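Local coordinates for protein PHOX (Pseudomonas fluorescens, PDB 4A9V) that probably hydrolyses phosphate monoesters as a beta-propeller alkaline phosphatase, using a cofactor built from iron and calcium ions, at residues A83-N89 with G118-V124; T92-Y98 with K112-E117. One frame throughout, in Å; residues are numbered along the deposited sequence.

In the fold
Coming from the N terminus, the chain runs along strand 82-89, leaves it through Thr92 into the short helix 94-97, loops to helix 107-115, and returns as strand 118-127. Contact 1 zips the two strands together and so closes this excursion at its base. Contact 2, lying wholly within the excursion, packs the outgoing segment 92-98 against the incoming 112-117, so the helical loop folds back on itself. The two contacts meet where strand gives way to loop: Asn89 CB lies 3.2 Å from Cys116 O, and Asn89 O 3.6 Å from Glu117 CB. Together they tie the middle strands of a four-stranded antiparallel sheet to the helical insertion joining them.

Contact 1: residues A83-N89 with G118-V124; sequences ALMAINN and GVSVIEV
Strands 83-89 and 118-124 run antiparallel, their axes 4.4 Å apart at closest and their directions 151° apart. Hydrogen-bonded pairs are Ala83-Val124, Met85-Ile122, Ile87-Ser120 and Asn89-Gly118, each making two N-H...O bonds. Met85 N lies 2.8 Å from Ile122 O. Gly118 N lies 3.0 Å from Asn89 O. Leu84-Glu123, Ala86-Val121 and Asn88-Val119 are the non-hydrogen-bonded pairs.

On the face of Met85, small Ala83 leaves a hollow that Val124 fills, CB to CG2 3.8 Å. Met85 (chi1 m, chi2 t) sets SD 4.1 Å from Val124 CG1, while Ile87 (m) and Ile122 (p) meet tip to tip, CD1 to CD1 3.8 Å. On the other face, Ala86 is a low spot opposite Val121 and diagonal to Val119, its CB 4.4 Å from Val121 CG2 and 4.3 Å from Val119 CG1. Leu84 CD2 leans over Glu123 CB at 3.9 Å. At the phi/psi of Gly118, 121/-130, a CB would jam against the carbonyl O of Glu117, which alone demands glycine.

These are the inner strands of a four-stranded antiparallel propeller blade, flanked by 68-76 and 130-144. Asn88 OD1 accepts from Tyr189, Glu123 OE1 is hydrogen-bonded to Ser137 OG, OE2 forms a salt bridge with Arg82, and Ser120 OG donates to Asn89 OD1 at 2.7 Å. The apolar middle is thus flanked by paired polar groups, with Asn88 at the end closer to the metals.

Contact 2: residues T92-Y98 with K112-E117; sequences TNYRYLY and KALACE. With EDO (1,2-ethanediol), chain J.
A lysine ammonium closes the carboxyl end of a one-turn helix: Lys112, all four chi angles t, places NZ 3.0 Å from Leu97 O and also bonds Gly55 O. EDO O2, probably from the crystallisation liquor, donates nearby to Tyr98 O at 2.8 Å. Helix 94-97 begins after Asn93, whose O accepts from Leu97 N at 2.9 Å. Segment 92-98 lies against 112-117, closest in backbone at Thr92 and Cys116, CA atoms 6.4 Å apart.

Leu97 (t, p) fills the gap: CD1 lies 3.4 Å from Cys116 SG and 3.6 Å from Lys112 CE. Small Ala113 admits Tyr98 OH, 3.6 Å from its CB, and the Tyr94 ring edge, CE1 to CB 4.3 Å. Hydrogen bonds tie Asp66 OD2 to Thr92 OG1, Ile225 O to Tyr94 OH, Asp109 O to Tyr98 OH and Gln177 N to Glu117 OE1. A water donates to Tyr94 OH (3.1 Å) and weakly to Glu117 OE2 (3.5 Å).

Such packing is that of a helical insertion between adjacent beta-propeller strands.

Contact 1: residues A83-N89 with G118-V124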
ATOM      1  N   ALA A  83      20.902  -6.012  -6.566  1.00  7.35           N
ATOM      2  CA  ALA A  83      19.836  -5.919  -5.567  1.00  7.15           C
ATOM      3  C   ALA A  83      18.627  -6.653  -6.116  1.00  7.46           C
ATOM      4  O   ALA A  83      18.520  -6.869  -7.325  1.00  7.74           O
ATOM      5  CB  ALA A  83      19.488  -4.469  -5.271  1.00  8.14           C
ATOM      6  N   LEU A  84      17.720  -7.045  -5.231  1.00  6.85           N
ATOM      7  CA  LEU A  84      16.408  -7.507  -5.652  1.00  6.92           C
ATOM      8  C   LEU A  84      15.380  -6.455  -5.284  1.00  7.01           C
ATOM      9  O   LEU A  84      15.485  -5.804  -4.255  1.00  9.37           O
ATOM     10  CB  LEU A  84      16.037  -8.843  -4.993  1.00  7.55           C
ATOM     11  CG  LEU A  84      17.011 -10.001  -5.212  1.00  8.15           C
ATOM     12  CD1 LEU A  84      16.410 -11.262  -4.614  1.00  9.83           C
ATOM     13  CD2 LEU A  84      17.318 -10.202  -6.690  1.00  9.28           C
ATOM     14  N   MET A  85      14.354  -6.324  -6.115  1.00  6.72           N
ATOM     15  CA  MET A  85      13.195  -5.523  -5.769  1.00  7.22           C
ATOM     16  C   MET A  85      11.959  -6.399  -5.827  1.00  7.13           C
ATOM     17  O   MET A  85      11.806  -7.195  -6.749  1.00  8.31           O
ATOM     18  CB  MET A  85      13.057  -4.351  -6.739  1.00  7.62           C
ATOM     19  CG  MET A  85      14.204  -3.377  -6.631  1.00  8.44           C
ATOM     20  SD  MET A  85      14.108  -1.961  -7.748  1.00 10.37           S
ATOM     21  CE  MET A  85      12.789  -1.005  -7.003  1.00 12.03           C
ATOM     22  N   ALA A  86      11.097  -6.274  -4.826  1.00  6.47           N
ATOM     23  CA  ALA A  86       9.800  -6.915  -4.846  1.00  6.15           C
ATOM     24  C   ALA A  86       8.773  -5.807  -4.984  1.00  5.83           C
ATOM     25  O   ALA A  86       8.765  -4.853  -4.194  1.00  6.53           O
ATOM     26  CB  ALA A  86       9.574  -7.694  -3.559  1.00  7.03           C
ATOM     27  N   ILE A  87       7.945  -5.907  -6.024  1.00  5.93           N
ATOM     28  CA  ILE A  87       7.074  -4.820  -6.436  1.00  6.15           C
ATOM     29  C   ILE A  87       5.653  -5.358  -6.576  1.00  5.90           C
ATOM     30  O   ILE A  87       5.393  -6.315  -7.311  1.00  6.60           O
ATOM     31  CB  ILE A  87       7.538  -4.226  -7.776  1.00  6.35           C
ATOM     32  CG1 ILE A  87       8.970  -3.685  -7.680  1.00  7.08           C
ATOM     33  CG2 ILE A  87       6.572  -3.147  -8.233  1.00  6.95           C
ATOM     34  CD1 ILE A  87       9.725  -3.707  -8.996  1.00  8.37           C
ATOM     35  N   ASN A  88       4.724  -4.734  -5.863  1.00  5.81           N
ATOM     36  CA  ASN A  88       3.332  -5.123  -5.932  1.00  5.83           C
ATOM     37  C   ASN A  88       2.720  -4.733  -7.261  1.00  5.66           C
ATOM     38  O   ASN A  88       3.031  -3.675  -7.808  1.00  6.32           O
ATOM     39  CB  ASN A  88       2.538  -4.428  -4.842  1.00  5.97           C
ATOM     40  CG  ASN A  88       2.838  -4.951  -3.459  1.00  6.24           C
ATOM     41  OD1 ASN A  88       3.563  -5.936  -3.274  1.00  6.91           O
ATOM     42  ND2 ASN A  88       2.232  -4.319  -2.472  1.00  7.77           N
ATOM     43  N   ASN A  89       1.725  -5.515  -7.671  1.00  5.99           N
ATOM     44  CA  ASN A  89       0.897  -5.231  -8.833  1.00  6.62           C
ATOM     45  C   ASN A  89      -0.556  -5.264  -8.386  1.00  6.19           C
ATOM     46  O   ASN A  89      -1.080  -6.326  -8.042  1.00  7.01           O
ATOM     47  CB  ASN A  89       1.161  -6.301  -9.902  1.00  6.82           C
ATOM     48  CG  ASN A  89       2.592  -6.283 -10.388  1.00  7.78           C
ATOM     49  OD1 ASN A  89       3.336  -7.250 -10.220  1.00  8.93           O
ATOM     50  ND2 ASN A  89       2.990  -5.169 -10.996  1.00  7.96           N
ATOM     51  N   GLY A 118      -0.575  -9.241  -8.038  1.00  6.70           N
ATOM     52  CA  GLY A 118       0.307 -10.010  -7.171  1.00  7.28           C
ATOM     53  C   GLY A 118       1.588  -9.249  -6.916  1.00  5.67           C
ATOM     54  O   GLY A 118       1.555  -8.076  -6.527  1.00  6.57           O
ATOM     55  N   VAL A 119       2.714  -9.926  -7.124  1.00  6.64           N
ATOM     56  CA  VAL A 119       4.032  -9.357  -6.901  1.00  5.86           C
ATOM     57  C   VAL A 119       4.925  -9.736  -8.077  1.00  6.36           C
ATOM     58  O   VAL A 119       4.817 -10.828  -8.643  1.00  7.38           O
ATOM     59  CB  VAL A 119       4.630  -9.841  -5.558  1.00  6.54           C
ATOM     60  CG1 VAL A 119       6.056  -9.348  -5.370  1.00  7.64           C
ATOM     61  CG2 VAL A 119       3.756  -9.378  -4.398  1.00  7.46           C
ATOM     62  N   SER A 120       5.802  -8.809  -8.446  1.00  6.27           N
ATOM     63  CA  SER A 120       6.903  -9.088  -9.365  1.00  6.36           C
ATOM     64  C   SER A 120       8.214  -8.924  -8.605  1.00  6.69           C
ATOM     65  O   SER A 120       8.494  -7.851  -8.078  1.00  7.27           O
ATOM     66  CB  SER A 120       6.874  -8.092 -10.523  1.00  7.13           C
ATOM     67  OG  SER A 120       5.680  -8.182 -11.262  1.00  7.44           O
ATOM     68  N   VAL A 121       8.987 -10.003  -8.503  1.00  6.96           N
ATOM     69  CA  VAL A 121      10.339  -9.937  -7.959  1.00  7.50           C
ATOM     70  C   VAL A 121      11.317  -9.844  -9.121  1.00  6.93           C
ATOM     71  O   VAL A 121      11.220 -10.621 -10.074  1.00  7.61           O
ATOM     72  CB  VAL A 121      10.679 -11.183  -7.114  1.00  7.78           C
ATOM     73  CG1 VAL A 121      12.079 -11.068  -6.526  1.00  8.27           C
ATOM     74  CG2 VAL A 121       9.651 -11.388  -6.016  1.00  9.53           C
ATOM     75  N   ILE A 122      12.180  -8.831  -9.078  1.00  6.73           N
ATOM     76  CA  ILE A 122      13.153  -8.607 -10.138  1.00  7.41           C
ATOM     77  C   ILE A 122      14.541  -8.374  -9.570  1.00  7.04           C
ATOM     78  O   ILE A 122      14.693  -7.844  -8.472  1.00  8.25           O
ATOM     79  CB  ILE A 122      12.759  -7.421 -11.043  1.00  7.33           C
ATOM     80  CG1 ILE A 122      12.783  -6.092 -10.280  1.00  8.28           C
ATOM     81  CG2 ILE A 122      11.404  -7.674 -11.691  1.00  8.44           C
ATOM     82  CD1 ILE A 122      12.551  -4.887 -11.170  1.00 10.23           C
ATOM     83  N   GLU A 123      15.560  -8.757 -10.333  1.00  6.95           N
ATOM     84  CA  GLU A 123      16.922  -8.341 -10.062  1.00  7.48           C
ATOM     85  C   GLU A 123      17.233  -7.049 -10.794  1.00  7.64           C
ATOM     86  O   GLU A 123      16.881  -6.884 -11.967  1.00  8.10           O
ATOM     87  CB  GLU A 123      17.911  -9.430 -10.479  1.00  8.57           C
ATOM     88  CG  GLU A 123      19.352  -9.016 -10.214  1.00  9.41           C
ATOM     89  CD  GLU A 123      20.391 -10.057 -10.564  1.00 11.14           C
ATOM     90  OE1 GLU A 123      20.073 -11.261 -10.558  1.00 12.85           O
ATOM     91  OE2 GLU A 123      21.570  -9.664 -10.673  1.00 15.01           O
ATOM     92  N   VAL A 124      17.940  -6.158 -10.103  1.00  7.09           N
ATOM     93  CA  VAL A 124      18.539  -4.993 -10.729  1.00  7.74           C
ATOM     94  C   VAL A 124      20.044  -5.008 -10.489  1.00  8.02           C
ATOM     95  O   VAL A 124      20.529  -5.533  -9.482  1.00  8.29           O
ATOM     96  CB  VAL A 124      17.906  -3.679 -10.214  1.00  8.35           C
ATOM     97  CG1 VAL A 124      16.452  -3.610 -10.642  1.00  9.18           C
ATOM     98  CG2 VAL A 124      18.017  -3.556  -8.704  1.00  8.71           C
TER

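Contact 2: residues T92-Y98 with K112-E117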
ATOM      1  N   THR A  92      -5.700  -4.047 -12.568  1.00  8.36           N
ATOM      2  CA  THR A  92      -5.456  -3.875 -13.991  1.00  8.47           C
ATOM      3  C   THR A  92      -6.498  -2.962 -14.610  1.00  8.64           C
ATOM      4  O   THR A  92      -7.525  -2.665 -14.010  1.00 11.55           O
ATOM      5  CB  THR A  92      -5.366  -5.235 -14.727  1.00 10.07           C
ATOM      6  OG1 THR A  92      -4.979  -5.029 -16.094  1.00 10.37           O
ATOM      7  CG2 THR A  92      -6.692  -5.977 -14.684  1.00 10.74           C
ATOM      8  N   ASN A  93      -6.182  -2.475 -15.801  1.00 10.06           N
ATOM      9  CA  ASN A  93      -6.986  -1.474 -16.483  1.00  9.18           C
ATOM     10  C   ASN A  93      -7.589  -2.104 -17.731  1.00  9.50           C
ATOM     11  O   ASN A  93      -6.878  -2.339 -18.711  1.00  9.13           O
ATOM     12  CB  ASN A  93      -6.075  -0.318 -16.886  1.00  9.85           C
ATOM     13  CG  ASN A  93      -5.208   0.155 -15.731  1.00 10.53           C
ATOM     14  OD1 ASN A  93      -5.718   0.569 -14.693  1.00 10.53           O
ATOM     15  ND2 ASN A  93      -3.894   0.036 -15.883  1.00 10.16           N
ATOM     16  N   TYR A  94      -8.847  -2.524 -17.648  1.00  8.93           N
ATOM     17  CA  TYR A  94      -9.445  -3.305 -18.724  1.00  8.97           C
ATOM     18  C   TYR A  94      -9.374  -2.583 -20.079  1.00  9.27           C
ATOM     19  O   TYR A  94      -9.283  -3.230 -21.118  1.00  9.83           O
ATOM     20  CB  TYR A  94     -10.898  -3.663 -18.403  1.00  9.59           C
ATOM     21  CG  TYR A  94     -11.090  -4.614 -17.231  1.00  9.25           C
ATOM     22  CD1 TYR A  94     -10.079  -5.463 -16.805  1.00  9.49           C
ATOM     23  CD2 TYR A  94     -12.315  -4.705 -16.594  1.00  9.78           C
ATOM     24  CE1 TYR A  94     -10.293  -6.383 -15.791  1.00  9.83           C
ATOM     25  CE2 TYR A  94     -12.543  -5.635 -15.594  1.00 10.53           C
ATOM     26  CZ  TYR A  94     -11.541  -6.505 -15.233  1.00  9.07           C
ATOM     27  OH  TYR A  94     -11.718  -7.425 -14.222  1.00 10.45           O
ATOM     28  N   ARG A  95      -9.424  -1.253 -20.074  1.00  9.71           N
ATOM     29  CA  ARG A  95      -9.354  -0.518 -21.335  1.00 10.20           C
ATOM     30  C   ARG A  95      -8.067  -0.774 -22.099  1.00  9.77           C
ATOM     31  O   ARG A  95      -8.039  -0.629 -23.322  1.00 11.31           O
ATOM     32  CB  ARG A  95      -9.577   0.983 -21.130  1.00 12.03           C
ATOM     33  CG  ARG A  95      -8.421   1.731 -20.499  1.00 12.53           C
ATOM     34  CD  ARG A  95      -8.789   3.179 -20.202  1.00 14.23           C
ATOM     35  NE  ARG A  95      -9.099   3.917 -21.425  1.00 16.15           N
ATOM     36  CZ  ARG A  95     -10.071   4.816 -21.533  1.00 18.99           C
ATOM     37  NH1 ARG A  95     -10.760   5.187 -20.463  1.00 31.10           N
ATOM     38  NH2 ARG A  95     -10.237   5.470 -22.671  1.00 21.12           N
ATOM     39  N   TYR A  96      -7.013  -1.155 -21.381  1.00  8.89           N
ATOM     40  CA  TYR A  96      -5.712  -1.432 -21.985  1.00  8.60           C
ATOM     41  C   TYR A  96      -5.365  -2.921 -21.991  1.00  8.10           C
ATOM     42  O   TYR A  96      -4.540  -3.357 -22.787  1.00  9.56           O
ATOM     43  CB  TYR A  96      -4.608  -0.627 -21.294  1.00  9.33           C
ATOM     44  CG  TYR A  96      -4.862   0.861 -21.291  1.00  9.29           C
ATOM     45  CD1 TYR A  96      -5.111   1.543 -22.469  1.00  9.64           C
ATOM     46  CD2 TYR A  96      -4.823   1.590 -20.112  1.00 10.08           C
ATOM     47  CE1 TYR A  96      -5.348   2.900 -22.470  1.00  9.35           C
ATOM     48  CE2 TYR A  96      -5.038   2.955 -20.105  1.00 10.63           C
ATOM     49  CZ  TYR A  96      -5.325   3.599 -21.287  1.00 10.04           C
ATOM     50  OH  TYR A  96      -5.593   4.947 -21.311  1.00 10.97           O
ATOM     51  N   LEU A  97      -5.946  -3.700 -21.089  1.00  8.90           N
ATOM     52  CA  LEU A  97      -5.529  -5.084 -20.908  1.00  8.65           C
ATOM     53  C   LEU A  97      -5.954  -5.961 -22.090  1.00  8.29           C
ATOM     54  O   LEU A  97      -5.210  -6.841 -22.519  1.00  9.29           O
ATOM     55  CB  LEU A  97      -6.101  -5.643 -19.604  1.00  9.62           C
ATOM     56  CG  LEU A  97      -5.736  -7.099 -19.298  1.00  8.68           C
ATOM     57  CD1 LEU A  97      -4.228  -7.282 -19.190  1.00  9.64           C
ATOM     58  CD2 LEU A  97      -6.432  -7.570 -18.031  1.00  9.61           C
ATOM     59  N   TYR A  98      -7.189  -5.765 -22.547  1.00  9.25           N
ATOM     60  CA  TYR A  98      -7.798  -6.606 -23.577  1.00  8.99           C
ATOM     61  C   TYR A  98      -7.899  -5.816 -24.881  1.00  9.84           C
ATOM     62  O   TYR A  98      -8.145  -4.614 -24.850  1.00 10.34           O
ATOM     63  CB  TYR A  98      -9.207  -7.030 -23.153  1.00 10.06           C
ATOM     64  CG  TYR A  98      -9.276  -7.689 -21.794  1.00  9.52           C
ATOM     65  CD1 TYR A  98      -8.619  -8.887 -21.540  1.00  9.49           C
ATOM     66  CD2 TYR A  98     -10.011  -7.114 -20.767  1.00  9.67           C
ATOM     67  CE1 TYR A  98      -8.744  -9.526 -20.318  1.00  8.79           C
ATOM     68  CE2 TYR A  98     -10.166  -7.753 -19.549  1.00 10.85           C
ATOM     69  CZ  TYR A  98      -9.507  -8.939 -19.317  1.00  9.87           C
ATOM     70  OH  TYR A  98      -9.633  -9.523 -18.070  1.00 10.57           O
ATOM     71  N   LYS A 112      -6.197 -13.879 -17.222  1.00  8.63           N
ATOM     72  CA  LYS A 112      -5.276 -12.832 -17.640  1.00  8.16           C
ATOM     73  C   LYS A 112      -5.284 -11.645 -16.665  1.00  8.00           C
ATOM     74  O   LYS A 112      -4.235 -11.091 -16.352  1.00  8.36           O
ATOM     75  CB  LYS A 112      -5.641 -12.374 -19.048  1.00  8.99           C
ATOM     76  CG  LYS A 112      -4.744 -11.314 -19.643  1.00  9.47           C
ATOM     77  CD  LYS A 112      -5.039 -11.147 -21.122  1.00 10.54           C
ATOM     78  CE  LYS A 112      -4.482  -9.849 -21.660  1.00 12.24           C
ATOM     79  NZ  LYS A 112      -4.687  -9.721 -23.129  1.00 10.64           N
ATOM     80  N   ALA A 113      -6.459 -11.278 -16.156  1.00  7.88           N
ATOM     81  CA  ALA A 113      -6.562 -10.228 -15.135  1.00  7.49           C
ATOM     82  C   ALA A 113      -5.878 -10.661 -13.842  1.00  6.85           C
ATOM     83  O   ALA A 113      -5.116  -9.897 -13.256  1.00  7.58           O
ATOM     84  CB  ALA A 113      -8.023  -9.864 -14.886  1.00  9.02           C
ATOM     85  N   LEU A 114      -6.137 -11.881 -13.396  1.00  7.53           N
ATOM     86  CA  LEU A 114      -5.490 -12.384 -12.186  1.00  7.75           C
ATOM     87  C   LEU A 114      -3.966 -12.443 -12.350  1.00  7.14           C
ATOM     88  O   LEU A 114      -3.218 -12.187 -11.399  1.00  7.65           O
ATOM     89  CB  LEU A 114      -6.041 -13.772 -11.851  1.00  7.86           C
ATOM     90  CG  LEU A 114      -7.379 -13.740 -11.110  1.00  8.84           C
ATOM     91  CD1 LEU A 114      -8.138 -15.039 -11.308  1.00 10.38           C
ATOM     92  CD2 LEU A 114      -7.182 -13.474  -9.630  1.00  9.17           C
ATOM     93  N   ALA A 115      -3.513 -12.698 -13.577  1.00  7.59           N
ATOM     94  CA  ALA A 115      -2.091 -12.755 -13.885  1.00  7.58           C
ATOM     95  C   ALA A 115      -1.413 -11.398 -13.714  1.00  7.11           C
ATOM     96  O   ALA A 115      -0.206 -11.325 -13.496  1.00  8.26           O
ATOM     97  CB  ALA A 115      -1.890 -13.263 -15.301  1.00  7.58           C
ATOM     98  N   CYS A 116      -2.174 -10.326 -13.908  1.00  7.24           N
ATOM     99  CA  CYS A 116      -1.651  -8.973 -13.779  1.00  6.90           C
ATOM    100  C   CYS A 116      -1.334  -8.575 -12.349  1.00  6.96           C
ATOM    101  O   CYS A 116      -0.687  -7.553 -12.151  1.00  8.07           O
ATOM    102  CB  CYS A 116      -2.668  -7.970 -14.311  1.00  7.98           C
ATOM    103  SG  CYS A 116      -2.842  -7.895 -16.104  1.00  9.33           S
ATOM    104  N   GLU A 117      -1.970  -9.235 -11.384  1.00  7.23           N
ATOM    105  CA  GLU A 117      -1.921  -8.808  -9.992  1.00  6.94           C
ATOM    106  C   GLU A 117      -0.997  -9.716  -9.202  1.00  6.78           C
ATOM    107  O   GLU A 117      -0.667 -10.813  -9.644  1.00  8.07           O
ATOM    108  CB  GLU A 117      -3.327  -8.813  -9.395  1.00  7.40           C
ATOM    109  CG  GLU A 117      -4.294  -7.985 -10.237  1.00  8.48           C
ATOM    110  CD  GLU A 117      -5.668  -7.769  -9.642  1.00  7.40           C
ATOM    111  OE1 GLU A 117      -5.902  -8.056  -8.457  1.00  8.49           O
ATOM    112  OE2 GLU A 117      -6.545  -7.326 -10.419  1.00  9.14           O
TER
HETATM  113  C1  EDO J 904      -6.453  -1.297 -27.524  1.00 65.03           C
HETATM  114  O1  EDO J 904      -5.039  -1.517 -27.444  1.00 55.49           O
HETATM  115  C2  EDO J 904      -7.138  -1.845 -26.271  1.00 36.80           C
HETATM  116  O2  EDO J 904      -6.239  -2.736 -25.590  1.00 24.91           O
HETATM  117  O   HOH W   1      -9.429  -6.621 -12.241  1.00 34.59           O